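Local coordinates for protein glycosyl hydrolase, family 38 (Enterococcus faecalis, PDB 5KBP) that probably hydrolyses alpha-mannosidic linkages as a metal-dependent alpha-mannosidase of glycosyl hydrolase family 38, at residues 819-824 with 841-846; 323-328 with 334-339; 671-676 with 735-740; 728-733 with 746-751. All coordinates share one frame; numbering follows the deposited sequence.

From the N terminus, contact 2 comes first: the end of helix 304-332 folds against the start of helix 337-348, with five residues between the segments, mostly the last turn of helix 304-332. Contacts 3 and 4 follow and cross, because 728-733 opens contact 4 before 735-740 closes contact 3 and 746-751 then closes contact 4. Contact 3 spans one sheet across strand 745-753, while contact 4 joins that sheet to the one facing it. Contact 1 comes last, closing a 16-residue excursion that includes strand 829-836 and laying 819-824 on the C-terminal sheet. Contacts 1 and 2 touch, with Tyr821 packed on Met327; contacts 3 and 4 touch too, but the pairs lie apart.

Contact 1: residues 819-824 with 841-846; sequences HVYLTH and NHLVVR. Unlike the reference sequence in segment 819-824: His824 (reference Thr).
Leu843 pushes its CD2 methyl against the Tyr821 ring, 3.8 Å from Tyr821 CE2 and 3.9 Å from Tyr821 OH, so the methyl sits obliquely at the hydroxyl end of the ring. The two side chains approach from opposing directions. The second torsion of Leu843 (chi2 61°) turns CD2 into the outstretched branch that meets the ring. The Tyr821 hydroxyl is taken up by a hydrogen bond to Glu330, at the end of helix 304-332. Next along the chain, Leu822 and Val845 slide past each other, with Leu822 CD1 4.0 Å from Val845 CG2. Leu822 carries CD1 as its extended branch (chi2 171°), while its CD2 turns back to rest 4.3 Å from Leu843 CD2. The loop that follows strand 819-820, a strand paired with strand 503-511, is thereby laid on strand 843-849 of the five-stranded sheet in the C-terminal beta sandwich domain. No hydrogen bond bridges the segments, and the backbones stay well apart, Leu822 CA lying 9.8 Å from Val845 CA. Val834 of strand 829-836 touches Leu822, Leu843 and Val845, and Lys861 lies against Tyr821, Leu822 and Leu843, filling in around the apolar side chains.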
# COMPACT_ATOMS: atom_id res chain seq x y z
N HIS A 819 26.34 16.62 -26.61
CA HIS A 819 25.90 15.69 -27.65
C HIS A 819 24.39 15.75 -27.80
O HIS A 819 23.67 15.82 -26.81
CB HIS A 819 26.34 14.26 -27.31
CG HIS A 819 25.95 13.25 -28.34
ND1 HIS A 819 24.85 12.43 -28.20
CD2 HIS A 819 26.52 12.92 -29.52
CE1 HIS A 819 24.76 11.64 -29.26
NE2 HIS A 819 25.76 11.92 -30.08
N VAL A 820 23.93 15.73 -29.05
CA VAL A 820 22.51 15.68 -29.37
C VAL A 820 22.17 14.25 -29.77
O VAL A 820 22.68 13.74 -30.77
CB VAL A 820 22.16 16.67 -30.50
CG1 VAL A 820 20.72 16.48 -30.93
CG2 VAL A 820 22.40 18.10 -30.03
N TYR A 821 21.30 13.61 -28.99
CA TYR A 821 20.97 12.21 -29.25
C TYR A 821 19.97 12.06 -30.38
O TYR A 821 20.06 11.11 -31.17
CB TYR A 821 20.46 11.55 -27.97
CG TYR A 821 20.31 10.05 -28.08
CD1 TYR A 821 21.42 9.23 -28.20
CD2 TYR A 821 19.06 9.45 -28.05
CE1 TYR A 821 21.30 7.85 -28.29
CE2 TYR A 821 18.92 8.07 -28.15
CZ TYR A 821 20.04 7.28 -28.27
OH TYR A 821 19.91 5.92 -28.37
N LEU A 822 19.01 12.98 -30.48
CA LEU A 822 17.97 12.90 -31.51
C LEU A 822 17.72 14.28 -32.09
O LEU A 822 17.60 15.25 -31.35
CB LEU A 822 16.67 12.33 -30.93
CG LEU A 822 16.59 10.82 -30.74
CD1 LEU A 822 15.35 10.43 -29.96
CD2 LEU A 822 16.61 10.12 -32.08
N THR A 823 17.64 14.35 -33.42
CA THR A 823 17.26 15.58 -34.11
C THR A 823 15.81 15.43 -34.57
O THR A 823 15.47 14.47 -35.25
CB THR A 823 18.18 15.84 -35.30
OG1 THR A 823 19.52 16.04 -34.84
CG2 THR A 823 17.73 17.08 -36.06
N HIS A 824 14.96 16.37 -34.17
CA HIS A 824 13.53 16.27 -34.39
C HIS A 824 13.09 17.26 -35.46
O HIS A 824 13.63 18.36 -35.58
CB HIS A 824 12.76 16.51 -33.09
CG HIS A 824 12.91 15.42 -32.07
ND1 HIS A 824 11.86 14.61 -31.67
CD2 HIS A 824 13.99 15.00 -31.37
CE1 HIS A 824 12.29 13.75 -30.76
NE2 HIS A 824 13.58 13.96 -30.57
N ASN A 841 15.58 -4.54 -28.80
CA ASN A 841 16.29 -3.37 -28.29
C ASN A 841 16.33 -2.22 -29.30
O ASN A 841 17.16 -1.31 -29.17
CB ASN A 841 17.71 -3.72 -27.83
CG ASN A 841 17.73 -4.50 -26.53
OD1 ASN A 841 18.11 -5.67 -26.50
ND2 ASN A 841 17.32 -3.85 -25.44
N HIS A 842 15.46 -2.25 -30.30
CA HIS A 842 15.38 -1.14 -31.25
C HIS A 842 14.91 0.12 -30.54
O HIS A 842 14.04 0.07 -29.66
CB HIS A 842 14.41 -1.48 -32.39
CG HIS A 842 14.83 -2.65 -33.21
ND1 HIS A 842 16.14 -3.02 -33.38
CD2 HIS A 842 14.09 -3.54 -33.93
CE1 HIS A 842 16.20 -4.09 -34.16
NE2 HIS A 842 14.97 -4.42 -34.50
N LEU A 843 15.48 1.26 -30.91
CA LEU A 843 15.05 2.53 -30.34
C LEU A 843 13.67 2.88 -30.88
O LEU A 843 13.47 2.96 -32.10
CB LEU A 843 16.05 3.63 -30.66
CG LEU A 843 15.69 5.00 -30.06
CD1 LEU A 843 15.65 4.93 -28.54
CD2 LEU A 843 16.66 6.07 -30.53
N VAL A 844 12.71 3.09 -29.98
CA VAL A 844 11.34 3.41 -30.34
C VAL A 844 11.06 4.86 -29.97
O VAL A 844 11.28 5.27 -28.82
CB VAL A 844 10.34 2.47 -29.64
CG1 VAL A 844 8.91 2.89 -29.94
CG2 VAL A 844 10.57 1.03 -30.08
N VAL A 845 10.59 5.64 -30.94
CA VAL A 845 10.22 7.03 -30.74
C VAL A 845 8.81 7.24 -31.29
O VAL A 845 8.49 6.75 -32.38
CB VAL A 845 11.21 7.99 -31.43
CG1 VAL A 845 10.83 9.44 -31.17
CG2 VAL A 845 12.63 7.72 -30.96
N ARG A 846 7.98 7.94 -30.53
CA ARG A 846 6.60 8.19 -30.93
C ARG A 846 6.25 9.66 -30.76
O ARG A 846 6.56 10.27 -29.73
CB ARG A 846 5.62 7.32 -30.14
CG ARG A 846 4.16 7.62 -30.43
CD ARG A 846 3.25 6.45 -30.07
NE ARG A 846 3.56 5.89 -28.76
CZ ARG A 846 4.17 4.72 -28.58
NH1 ARG A 846 4.42 4.28 -27.36
NH2 ARG A 846 4.54 3.99 -29.63

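Contact 2: residues 323-328 with 334-339; sequences PLAAMA and DYPHDQ
The carbonyl oxygens of Ala325 and Asp334 share one water, which donates to both, at 2.8 Å from Ala325 O and 2.9 Å from Asp334 O. Beside this bridge the Tyr335 ring lies against the helix. Its CE2 is 3.7 Å from Ala325 CB, and Ala326 N meets the same corner at the ring edge, near the ring plane, 3.6 Å from Tyr335 CE2. Tyr335 CD2 lies 3.5 Å from Ala325 O. The ring gets there with CG anti to the backbone N (chi1 -170°), which swings its end back toward helix 304-332. Pro336 adds CD, 4.2 Å from Ala325 CB. It is the centre of an inverse gamma turn, closed by a weak bond from His337 N to Tyr335 O, and it holds the N-cap position of helix 337-348. The link between helices 304-332 and 337-348 belongs to the middle domain of the family; just beyond, in helix 337-348, Asp338 makes a salt bridge to Arg68 of the second subunit. The small alanines let an aromatic ring come close to the helix backbone, so apolar packing carries most of the contact, while two carbonyl oxygens, both acceptors, can be joined only through a donor such as this water.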
# COMPACT_ATOMS: atom_id res chain seq x y z
N PRO A 323 13.59 7.62 -21.61
CA PRO A 323 14.56 8.28 -22.50
C PRO A 323 16.00 8.17 -22.00
O PRO A 323 16.91 7.98 -22.81
CB PRO A 323 14.08 9.74 -22.53
CG PRO A 323 12.63 9.66 -22.18
CD PRO A 323 12.54 8.56 -21.17
N LEU A 324 16.21 8.30 -20.69
CA LEU A 324 17.56 8.15 -20.15
C LEU A 324 18.07 6.73 -20.31
O LEU A 324 19.24 6.51 -20.67
CB LEU A 324 17.59 8.57 -18.68
CG LEU A 324 17.50 10.08 -18.40
CD1 LEU A 324 17.34 10.33 -16.91
CD2 LEU A 324 18.73 10.80 -18.94
N ALA A 325 17.21 5.74 -20.06
CA ALA A 325 17.62 4.35 -20.24
C ALA A 325 17.84 4.01 -21.71
O ALA A 325 18.70 3.18 -22.02
CB ALA A 325 16.58 3.41 -19.63
N ALA A 326 17.08 4.64 -22.61
CA ALA A 326 17.29 4.41 -24.03
C ALA A 326 18.65 4.94 -24.48
O ALA A 326 19.32 4.33 -25.32
CB ALA A 326 16.17 5.05 -24.84
N MET A 327 19.08 6.07 -23.91
CA MET A 327 20.41 6.59 -24.22
C MET A 327 21.49 5.77 -23.53
O MET A 327 22.56 5.54 -24.11
CB MET A 327 20.51 8.06 -23.81
CG MET A 327 19.55 8.99 -24.53
SD MET A 327 19.74 10.70 -24.00
CE MET A 327 18.40 11.49 -24.89
N ALA A 328 21.24 5.33 -22.30
CA ALA A 328 22.23 4.55 -21.56
C ALA A 328 22.51 3.20 -22.20
O ALA A 328 23.53 2.58 -21.90
CB ALA A 328 21.77 4.36 -20.12
N ASP A 334 22.62 -2.65 -22.39
CA ASP A 334 21.52 -3.22 -21.64
C ASP A 334 20.37 -2.22 -21.54
O ASP A 334 20.57 -1.01 -21.62
CB ASP A 334 21.96 -3.63 -20.22
CG ASP A 334 23.17 -4.54 -20.22
OD1 ASP A 334 23.34 -5.32 -21.18
OD2 ASP A 334 23.97 -4.47 -19.26
N TYR A 335 19.17 -2.76 -21.37
CA TYR A 335 17.96 -1.96 -21.18
C TYR A 335 17.06 -2.71 -20.20
O TYR A 335 16.71 -3.87 -20.45
CB TYR A 335 17.25 -1.71 -22.50
CG TYR A 335 16.11 -0.70 -22.42
CD1 TYR A 335 14.83 -1.11 -22.09
CD2 TYR A 335 16.33 0.64 -22.69
CE1 TYR A 335 13.79 -0.20 -22.03
CE2 TYR A 335 15.30 1.56 -22.63
CZ TYR A 335 14.03 1.13 -22.29
OH TYR A 335 12.99 2.03 -22.23
N PRO A 336 16.67 -2.08 -19.08
CA PRO A 336 15.91 -2.79 -18.03
C PRO A 336 14.44 -2.98 -18.41
O PRO A 336 13.54 -2.32 -17.90
CB PRO A 336 16.08 -1.87 -16.82
CG PRO A 336 16.20 -0.51 -17.41
CD PRO A 336 16.92 -0.67 -18.73
N HIS A 337 14.20 -3.93 -19.32
CA HIS A 337 12.84 -4.18 -19.80
C HIS A 337 11.96 -4.76 -18.70
O HIS A 337 10.82 -4.32 -18.50
CB HIS A 337 12.87 -5.11 -21.02
CG HIS A 337 13.31 -4.43 -22.28
ND1 HIS A 337 14.51 -4.71 -22.90
CD2 HIS A 337 12.71 -3.48 -23.03
CE1 HIS A 337 14.63 -3.96 -23.98
NE2 HIS A 337 13.55 -3.21 -24.08
N ASP A 338 12.47 -5.76 -17.98
CA ASP A 338 11.68 -6.39 -16.92
C ASP A 338 11.29 -5.38 -15.84
O ASP A 338 10.18 -5.43 -15.32
CB ASP A 338 12.45 -7.56 -16.31
CG ASP A 338 12.58 -8.74 -17.26
OD1 ASP A 338 11.83 -8.78 -18.26
OD2 ASP A 338 13.41 -9.63 -17.00
N GLN A 339 12.20 -4.46 -15.51
CA GLN A 339 11.89 -3.47 -14.49
C GLN A 339 10.85 -2.47 -14.99
O GLN A 339 9.96 -2.07 -14.23
CB GLN A 339 13.17 -2.74 -14.06
CG GLN A 339 14.16 -3.60 -13.27
CD GLN A 339 15.06 -4.44 -14.17
OE1 GLN A 339 14.80 -4.60 -15.36
NE2 GLN A 339 16.13 -4.97 -13.59
O HOH W 1 19.52 1.26 -20.15

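Contact 3: residues 671-676 with 735-740; sequences DHRLRV and LNEYEV
Arg675 and Glu739 form the tight part of the contact, a salt bridge of 2.8 Å between Arg675 NH2 and Glu739 OE2. It sits at the more exposed end, since Glu739 is partly open to solvent. The carboxylate does not lie flat against the guanidinium: the two planes are 47° apart, and the side chains cross obliquely. Glu739 is extended, with CG anti to the backbone N (chi1 176°), whereas Arg675 bends at its second and third torsions to bring NH2 in. Glu739 CB lies in the plane of the guanidinium at its edge, 3.6 Å from Arg675 NH2, so the aliphatic root of the glutamate is packed as well as its charged end. Arg675 NH1 is held by a second salt bridge to Glu563, and Glu739 OE1 by a bond from Asn711 N. The strands of the two segments are not neighbours: strand 745-753 runs between strands 672-679 and 737-740 in one antiparallel sheet of the C-terminal domain, so these side chains meet over the middle strand, where Arg675 rests on Ala747. Looser, although both residues are buried, is the approach of Arg673 to Glu737, whose opposite charges, Arg673 NH2 and Glu737 OE1, stay 4.3 Å apart, beyond a salt bridge. Glu737 is instead gripped by Ser301, Asn298 and Thr749. Arg673 also lends one face of its guanidinium to Arg675 CD, which sits 3.0 Å above that plane toward the rim.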
# COMPACT_ATOMS: atom_id res chain seq x y z
N ASP A 671 -16.91 19.59 1.78
CA ASP A 671 -18.10 19.78 0.95
C ASP A 671 -18.01 21.06 0.12
O ASP A 671 -18.92 21.89 0.12
CB ASP A 671 -19.37 19.77 1.80
CG ASP A 671 -19.55 18.48 2.57
OD1 ASP A 671 -19.33 17.40 1.98
OD2 ASP A 671 -19.90 18.54 3.76
N HIS A 672 -16.90 21.22 -0.60
CA HIS A 672 -16.69 22.43 -1.39
C HIS A 672 -15.79 22.12 -2.57
O HIS A 672 -15.18 21.05 -2.66
CB HIS A 672 -16.10 23.55 -0.54
CG HIS A 672 -14.66 23.34 -0.19
ND1 HIS A 672 -13.68 24.28 -0.44
CD2 HIS A 672 -14.03 22.29 0.39
CE1 HIS A 672 -12.51 23.83 -0.03
NE2 HIS A 672 -12.69 22.62 0.47
N ARG A 673 -15.70 23.09 -3.48
CA ARG A 673 -14.84 23.00 -4.66
C ARG A 673 -14.16 24.35 -4.86
O ARG A 673 -14.83 25.39 -4.89
CB ARG A 673 -15.64 22.62 -5.91
CG ARG A 673 -14.81 22.56 -7.18
CD ARG A 673 -15.68 22.61 -8.42
NE ARG A 673 -16.45 23.85 -8.48
CZ ARG A 673 -17.32 24.15 -9.44
NH1 ARG A 673 -17.97 25.31 -9.41
NH2 ARG A 673 -17.53 23.30 -10.44
N LEU A 674 -12.84 24.32 -5.00
CA LEU A 674 -12.04 25.53 -5.21
C LEU A 674 -11.47 25.53 -6.62
O LEU A 674 -10.88 24.53 -7.06
CB LEU A 674 -10.90 25.61 -4.19
CG LEU A 674 -9.97 26.82 -4.34
CD1 LEU A 674 -10.69 28.11 -3.97
CD2 LEU A 674 -8.72 26.63 -3.50
N ARG A 675 -11.66 26.64 -7.34
CA ARG A 675 -11.18 26.78 -8.70
C ARG A 675 -10.40 28.09 -8.83
O ARG A 675 -10.49 28.97 -7.98
CB ARG A 675 -12.33 26.76 -9.72
CG ARG A 675 -13.47 25.82 -9.37
CD ARG A 675 -14.79 26.37 -9.89
NE ARG A 675 -15.01 26.07 -11.30
CZ ARG A 675 -15.94 26.66 -12.04
NH1 ARG A 675 -16.73 27.59 -11.52
NH2 ARG A 675 -16.08 26.33 -13.32
N VAL A 676 -9.65 28.19 -9.92
CA VAL A 676 -8.93 29.40 -10.29
C VAL A 676 -9.46 29.86 -11.64
O VAL A 676 -9.69 29.04 -12.54
CB VAL A 676 -7.40 29.19 -10.32
CG1 VAL A 676 -7.03 28.04 -11.25
CG2 VAL A 676 -6.68 30.47 -10.71
N LEU A 735 -4.40 18.83 -12.80
CA LEU A 735 -5.65 19.56 -12.59
C LEU A 735 -6.50 19.34 -13.83
O LEU A 735 -6.56 20.16 -14.75
CB LEU A 735 -5.37 21.04 -12.33
CG LEU A 735 -4.17 21.37 -11.45
CD1 LEU A 735 -4.02 22.87 -11.27
CD2 LEU A 735 -4.27 20.67 -10.10
N ASN A 736 -7.18 18.19 -13.86
CA ASN A 736 -7.75 17.64 -15.08
C ASN A 736 -9.20 18.05 -15.32
O ASN A 736 -9.76 17.65 -16.35
CB ASN A 736 -7.63 16.11 -15.06
CG ASN A 736 -6.20 15.64 -14.94
OD1 ASN A 736 -5.84 14.92 -14.01
ND2 ASN A 736 -5.36 16.06 -15.89
N GLU A 737 -9.82 18.81 -14.43
CA GLU A 737 -11.17 19.31 -14.64
C GLU A 737 -11.12 20.81 -14.92
O GLU A 737 -10.47 21.56 -14.18
CB GLU A 737 -12.07 19.05 -13.43
CG GLU A 737 -13.54 19.36 -13.70
CD GLU A 737 -14.38 19.36 -12.45
OE1 GLU A 737 -14.58 20.45 -11.86
OE2 GLU A 737 -14.84 18.28 -12.04
N TYR A 738 -11.80 21.23 -15.98
CA TYR A 738 -11.89 22.64 -16.34
C TYR A 738 -13.29 22.93 -16.85
O TYR A 738 -14.08 22.03 -17.13
CB TYR A 738 -10.84 23.03 -17.39
CG TYR A 738 -11.20 22.59 -18.79
CD1 TYR A 738 -10.92 21.31 -19.23
CD2 TYR A 738 -11.81 23.47 -19.68
CE1 TYR A 738 -11.24 20.90 -20.51
CE2 TYR A 738 -12.14 23.07 -20.96
CZ TYR A 738 -11.85 21.79 -21.37
OH TYR A 738 -12.18 21.39 -22.65
N GLU A 739 -13.59 24.22 -16.99
CA GLU A 739 -14.84 24.67 -17.59
C GLU A 739 -14.62 26.04 -18.21
O GLU A 739 -14.02 26.92 -17.59
CB GLU A 739 -15.96 24.73 -16.55
CG GLU A 739 -17.27 25.28 -17.10
CD GLU A 739 -18.40 25.23 -16.09
OE1 GLU A 739 -19.57 25.18 -16.51
OE2 GLU A 739 -18.11 25.24 -14.87
N VAL A 740 -15.09 26.21 -19.44
CA VAL A 740 -15.02 27.48 -20.14
C VAL A 740 -16.36 28.18 -19.93
O VAL A 740 -17.39 27.75 -20.46
CB VAL A 740 -14.72 27.30 -21.63
CG1 VAL A 740 -14.56 28.65 -22.31
CG2 VAL A 740 -13.46 26.46 -21.81

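Contact 4: residues 728-733 with 746-751; sequences VTIFNE and IAVTLI
Apolar contacts carry this pairing. Ile730 uses both of its branches: CG1 lies 4.1 Å from Ile746 CD1, and CG2 lies 4.0 Å from Val748 CG2. Ile746 reaches over because its chain is fully drawn out beyond CG1 (chi2 179°), placing CD1 at the end of an extended arm that slides past Ile730 in the opposite direction. The same CD1 also comes within 4.3 Å of Val728 O. Val748 meets Ile730 at a slant, with CG2 the branch anti to its carbonyl carbon. Around these side chains, Phe678 touches Ile730, Val719 touches both Ile730 and Ile746, and Val721 touches Ile746, so the group is packed from several strands.

No hydrogen bond joins the segments. The polar groups look elsewhere instead: Asn732 OD1 accepts from Leu735 N, and Thr729 OG1 bonds to Asn720 and Thr792. In the backbone, Leu750 and Ile751 both face Leu674, forming a classic beta bulge in strand 745-753.

The two strands point the same way, their axes only 2° apart and 9.4 Å from each other, too far for strand pairing. Strand 727-732 belongs to one antiparallel sheet and strand 745-753 to another, and the apolar side chains fill the gap between them, as in the face-to-face sheets of a beta sandwich, here in the C-terminal domain of the galactose mutarotase-like clan.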
# COMPACT_ATOMS: atom_id res chain seq x y z
N VAL A 728 -5.20 32.61 -25.22
CA VAL A 728 -4.70 32.31 -23.89
C VAL A 728 -4.64 30.80 -23.72
O VAL A 728 -5.61 30.10 -24.01
CB VAL A 728 -5.58 32.94 -22.79
CG1 VAL A 728 -5.04 32.60 -21.41
CG2 VAL A 728 -5.68 34.44 -22.97
N THR A 729 -3.50 30.30 -23.24
CA THR A 729 -3.32 28.89 -22.93
C THR A 729 -3.04 28.74 -21.44
O THR A 729 -2.19 29.45 -20.89
CB THR A 729 -2.17 28.28 -23.75
OG1 THR A 729 -2.47 28.37 -25.15
CG2 THR A 729 -1.98 26.82 -23.38
N ILE A 730 -3.75 27.81 -20.80
CA ILE A 730 -3.58 27.52 -19.38
C ILE A 730 -3.16 26.06 -19.26
O ILE A 730 -3.93 25.16 -19.62
CB ILE A 730 -4.87 27.78 -18.59
CG1 ILE A 730 -5.36 29.22 -18.79
CG2 ILE A 730 -4.66 27.48 -17.11
CD1 ILE A 730 -4.38 30.26 -18.30
N PHE A 731 -1.95 25.83 -18.76
CA PHE A 731 -1.45 24.49 -18.55
C PHE A 731 -1.41 24.16 -17.07
O PHE A 731 -1.47 25.05 -16.21
CB PHE A 731 -0.06 24.29 -19.19
CG PHE A 731 0.96 25.30 -18.75
CD1 PHE A 731 1.12 26.49 -19.43
CD2 PHE A 731 1.79 25.03 -17.67
CE1 PHE A 731 2.08 27.41 -19.04
CE2 PHE A 731 2.75 25.95 -17.27
CZ PHE A 731 2.89 27.14 -17.96
N ASN A 732 -1.32 22.86 -16.77
CA ASN A 732 -1.47 22.39 -15.40
C ASN A 732 -0.74 21.06 -15.24
O ASN A 732 -0.27 20.47 -16.22
CB ASN A 732 -2.95 22.23 -15.03
CG ASN A 732 -3.61 21.07 -15.76
OD1 ASN A 732 -3.65 19.95 -15.25
ND2 ASN A 732 -4.11 21.33 -16.96
N GLU A 733 -0.65 20.60 -13.99
CA GLU A 733 -0.09 19.30 -13.65
C GLU A 733 -1.09 18.58 -12.75
O GLU A 733 -1.12 18.81 -11.54
CB GLU A 733 1.26 19.43 -12.96
CG GLU A 733 2.33 20.11 -13.80
CD GLU A 733 3.68 20.13 -13.10
OE1 GLU A 733 3.83 19.41 -12.10
OE2 GLU A 733 4.57 20.87 -13.55
N ILE A 746 -11.79 30.87 -18.48
CA ILE A 746 -11.30 29.52 -18.24
C ILE A 746 -11.22 29.31 -16.73
O ILE A 746 -10.49 30.02 -16.04
CB ILE A 746 -9.94 29.28 -18.90
CG1 ILE A 746 -10.02 29.59 -20.40
CG2 ILE A 746 -9.48 27.86 -18.68
CD1 ILE A 746 -8.71 29.41 -21.12
N ALA A 747 -11.96 28.33 -16.23
CA ALA A 747 -11.97 28.00 -14.81
C ALA A 747 -11.38 26.61 -14.64
O ALA A 747 -11.97 25.62 -15.08
CB ALA A 747 -13.39 28.07 -14.24
N VAL A 748 -10.21 26.53 -14.00
CA VAL A 748 -9.55 25.26 -13.72
C VAL A 748 -9.86 24.87 -12.28
O VAL A 748 -9.61 25.65 -11.35
CB VAL A 748 -8.03 25.36 -13.95
CG1 VAL A 748 -7.35 24.07 -13.52
CG2 VAL A 748 -7.74 25.66 -15.42
N THR A 749 -10.40 23.67 -12.10
CA THR A 749 -10.74 23.18 -10.77
C THR A 749 -9.47 22.71 -10.07
O THR A 749 -8.75 21.85 -10.58
CB THR A 749 -11.76 22.05 -10.85
OG1 THR A 749 -12.95 22.53 -11.49
CG2 THR A 749 -12.09 21.53 -9.46
N LEU A 750 -9.21 23.26 -8.89
CA LEU A 750 -8.03 22.88 -8.12
C LEU A 750 -8.30 21.67 -7.22
O LEU A 750 -7.51 20.73 -7.20
CB LEU A 750 -7.55 24.07 -7.28
CG LEU A 750 -7.18 25.33 -8.04
CD1 LEU A 750 -6.71 26.42 -7.09
CD2 LEU A 750 -6.11 25.04 -9.08
N ILE A 751 -9.41 21.69 -6.49
CA ILE A 751 -9.71 20.64 -5.53
C ILE A 751 -11.22 20.61 -5.32
O ILE A 751 -11.88 21.66 -5.28
CB ILE A 751 -8.94 20.86 -4.20
CG1 ILE A 751 -9.09 19.66 -3.26
CG2 ILE A 751 -9.38 22.15 -3.51
CD1 ILE A 751 -8.23 19.77 -2.02